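Local coordinates for protein light Chain (Clostridium botulinum, PDB 6BVD) that is the zinc metalloprotease light chain of botulinum neurotoxin HA and probably cleaves a SNARE protein of nerve terminals, at residues L164-I172 with S191-Y201. Sequence-based numbering, arbitrary orientation.
Sequences LTTNKTGGI and SIMTVEFSPEY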
# COMPACT_ATOMS: atom_id res chain seq x y z
N LEU A 164 -4.15 27.11 6.66
CA LEU A 164 -3.70 25.77 6.27
C LEU A 164 -4.22 24.66 7.17
O LEU A 164 -4.08 23.50 6.80
CB LEU A 164 -2.18 25.69 6.25
CG LEU A 164 -1.46 26.68 5.35
CD1 LEU A 164 0.01 26.44 5.44
CD2 LEU A 164 -1.95 26.54 3.92
N THR A 165 -4.82 25.00 8.32
CA THR A 165 -5.34 23.97 9.23
C THR A 165 -6.86 23.74 9.06
O THR A 165 -7.42 22.81 9.63
CB THR A 165 -5.06 24.34 10.71
OG1 THR A 165 -5.84 25.48 11.07
CG2 THR A 165 -3.60 24.70 10.92
N THR A 166 -7.51 24.56 8.24
CA THR A 166 -8.96 24.47 8.08
C THR A 166 -9.37 23.60 6.88
O THR A 166 -9.03 23.92 5.75
CB THR A 166 -9.60 25.87 7.90
OG1 THR A 166 -9.22 26.71 8.98
CG2 THR A 166 -11.12 25.80 7.82
N ASN A 167 -10.08 22.50 7.13
CA ASN A 167 -10.72 21.75 6.06
C ASN A 167 -12.19 22.12 6.01
O ASN A 167 -12.79 22.41 7.06
CB ASN A 167 -10.56 20.25 6.31
CG ASN A 167 -9.13 19.86 6.50
OD1 ASN A 167 -8.27 20.13 5.66
ND2 ASN A 167 -8.85 19.24 7.64
N LYS A 168 -12.80 22.19 4.82
CA LYS A 168 -14.24 22.46 4.81
C LYS A 168 -14.92 21.94 3.58
O LYS A 168 -14.32 21.83 2.53
CB LYS A 168 -14.52 23.96 4.95
CG LYS A 168 -13.99 24.80 3.85
CD LYS A 168 -14.44 26.25 4.00
CE LYS A 168 -14.06 26.77 5.36
NZ LYS A 168 -14.35 28.22 5.51
N THR A 169 -16.21 21.65 3.72
CA THR A 169 -17.00 21.07 2.64
C THR A 169 -18.10 22.07 2.30
O THR A 169 -18.54 22.80 3.19
CB THR A 169 -17.57 19.70 3.09
OG1 THR A 169 -16.47 18.83 3.42
CG2 THR A 169 -18.39 19.01 2.01
N GLY A 170 -18.54 22.12 1.05
CA GLY A 170 -19.61 22.99 0.61
C GLY A 170 -20.33 22.48 -0.62
O GLY A 170 -19.82 21.60 -1.28
N GLY A 171 -21.54 22.99 -0.92
CA GLY A 171 -22.27 22.55 -2.10
C GLY A 171 -22.24 23.64 -3.17
O GLY A 171 -21.60 24.68 -2.97
N ILE A 172 -22.95 23.43 -4.28
CA ILE A 172 -22.99 24.43 -5.36
C ILE A 172 -24.38 25.04 -5.52
O ILE A 172 -25.40 24.35 -5.36
CB ILE A 172 -22.53 23.81 -6.70
CG1 ILE A 172 -21.12 23.20 -6.56
CG2 ILE A 172 -22.59 24.89 -7.82
CD1 ILE A 172 -20.01 24.20 -6.17
N SER A 191 -25.88 17.99 -5.15
CA SER A 191 -25.18 18.79 -6.18
C SER A 191 -23.75 18.36 -6.17
O SER A 191 -23.34 17.61 -5.26
CB SER A 191 -25.28 20.31 -5.90
OG SER A 191 -24.44 20.69 -4.82
N ILE A 192 -22.98 18.82 -7.16
CA ILE A 192 -21.55 18.73 -7.10
C ILE A 192 -21.09 19.28 -5.76
O ILE A 192 -21.57 20.33 -5.32
CB ILE A 192 -20.88 19.50 -8.24
CG1 ILE A 192 -21.12 18.80 -9.58
CG2 ILE A 192 -19.39 19.49 -8.07
CD1 ILE A 192 -20.79 19.75 -10.80
N MET A 193 -20.15 18.58 -5.09
CA MET A 193 -19.66 19.05 -3.80
C MET A 193 -18.24 19.55 -3.97
O MET A 193 -17.59 19.24 -4.94
CB MET A 193 -19.77 17.94 -2.72
CG MET A 193 -21.25 17.51 -2.50
SD MET A 193 -22.36 18.86 -1.88
CE MET A 193 -21.72 19.15 -0.21
N THR A 194 -17.83 20.42 -3.05
CA THR A 194 -16.49 20.98 -2.98
C THR A 194 -15.88 20.64 -1.62
O THR A 194 -16.55 20.84 -0.58
CB THR A 194 -16.50 22.53 -3.11
OG1 THR A 194 -17.34 22.93 -4.19
CG2 THR A 194 -15.10 23.09 -3.30
N VAL A 195 -14.61 20.20 -1.61
CA VAL A 195 -13.84 20.12 -0.35
C VAL A 195 -12.53 20.92 -0.42
O VAL A 195 -11.83 20.88 -1.41
CB VAL A 195 -13.50 18.66 0.03
CG1 VAL A 195 -12.50 18.62 1.20
CG2 VAL A 195 -14.78 17.92 0.39
N GLU A 196 -12.22 21.71 0.60
CA GLU A 196 -10.89 22.27 0.76
C GLU A 196 -10.19 21.40 1.79
O GLU A 196 -10.67 21.31 2.93
CB GLU A 196 -10.94 23.72 1.24
CG GLU A 196 -11.75 24.62 0.33
CD GLU A 196 -12.09 25.93 1.01
OE1 GLU A 196 -11.19 26.52 1.65
OE2 GLU A 196 -13.27 26.32 0.96
N PHE A 197 -9.12 20.73 1.38
CA PHE A 197 -8.47 19.76 2.26
C PHE A 197 -6.96 19.95 2.33
O PHE A 197 -6.27 20.12 1.29
CB PHE A 197 -8.79 18.33 1.81
CG PHE A 197 -8.41 17.30 2.84
CD1 PHE A 197 -9.15 17.20 4.01
CD2 PHE A 197 -7.30 16.49 2.68
CE1 PHE A 197 -8.79 16.29 4.99
CE2 PHE A 197 -6.95 15.56 3.65
CZ PHE A 197 -7.68 15.47 4.80
N SER A 198 -6.44 19.84 3.55
CA SER A 198 -5.05 20.13 3.81
C SER A 198 -4.48 18.98 4.67
O SER A 198 -4.56 19.05 5.90
CB SER A 198 -4.93 21.48 4.54
OG SER A 198 -3.61 21.92 4.69
N PRO A 199 -3.95 17.92 4.02
CA PRO A 199 -3.51 16.71 4.76
C PRO A 199 -2.26 16.87 5.63
O PRO A 199 -2.07 16.08 6.57
CB PRO A 199 -3.24 15.70 3.64
CG PRO A 199 -2.86 16.54 2.47
CD PRO A 199 -3.74 17.78 2.56
N GLU A 200 -1.41 17.83 5.32
CA GLU A 200 -0.15 18.00 6.03
C GLU A 200 -0.20 18.86 7.30
O GLU A 200 0.81 18.98 7.98
CB GLU A 200 0.89 18.60 5.10
CG GLU A 200 1.23 17.70 3.91
CD GLU A 200 2.41 18.21 3.11
OE1 GLU A 200 2.25 19.21 2.38
OE2 GLU A 200 3.49 17.64 3.25
N TYR A 201 -1.34 19.48 7.59
CA TYR A 201 -1.47 20.33 8.80
C TYR A 201 -2.62 19.79 9.65
O TYR A 201 -3.73 19.60 9.16
CB TYR A 201 -1.68 21.80 8.42
CG TYR A 201 -0.44 22.40 7.76
CD1 TYR A 201 0.55 23.03 8.52
CD2 TYR A 201 -0.22 22.27 6.39
CE1 TYR A 201 1.69 23.55 7.94
CE2 TYR A 201 0.92 22.77 5.79
CZ TYR A 201 1.87 23.42 6.57
OH TYR A 201 3.00 23.91 5.95
O HOH W 1 -5.96 18.36 8.12
O HOH W 2 -18.48 25.16 -3.01
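L164 lays its CD1 methyl over one face of the Y201 ring, 4.0 Å from the centroid and offset toward the rim, the two side chains running side by side. The L164 carbonyl takes the S198 hydroxyl, OG to O 2.7 Å, in the carbonyl plane and on a lone pair. N167, its CG anti to the carbonyl carbon (chi1 -54°), brings its amide CG against CD1 and CE1 of F197, the amide and ring planes 26° apart. OD1 of N167 accepts the backbone N of S198 at 2.8 Å, while ND2 donates a hydrogen bond to a water, which donates in turn to the carbonyls of S198 and Y201, tying the loop to the type I turn from S198 to Y201. Beyond N167 the chains become antiparallel strands: K168 pairs with E196 and G170 with T194, each through two backbone bonds. K168 lies alongside E196, its CD 3.3 Å from OE2, but NZ stays 5.0 Å from OE2, too far for a salt bridge. On the face of T169 and V195, OG1 of T169 meets CG2 of V195. M193 curls its CE to 3.3 Å from the G170 carbonyl oxygen. Past the strands, the I172 amide points almost straight at S191 OG, which itself donates to the I192 oxygen from above the carbonyl plane. Strand 168-171 thus edges the mixed sheet beside helix 222-237, which carries the zinc ligands H228 and H232; the T169 hydroxyl bond to OE1 of E229, the HExxH glutamate, would restrain that carboxylate next to them.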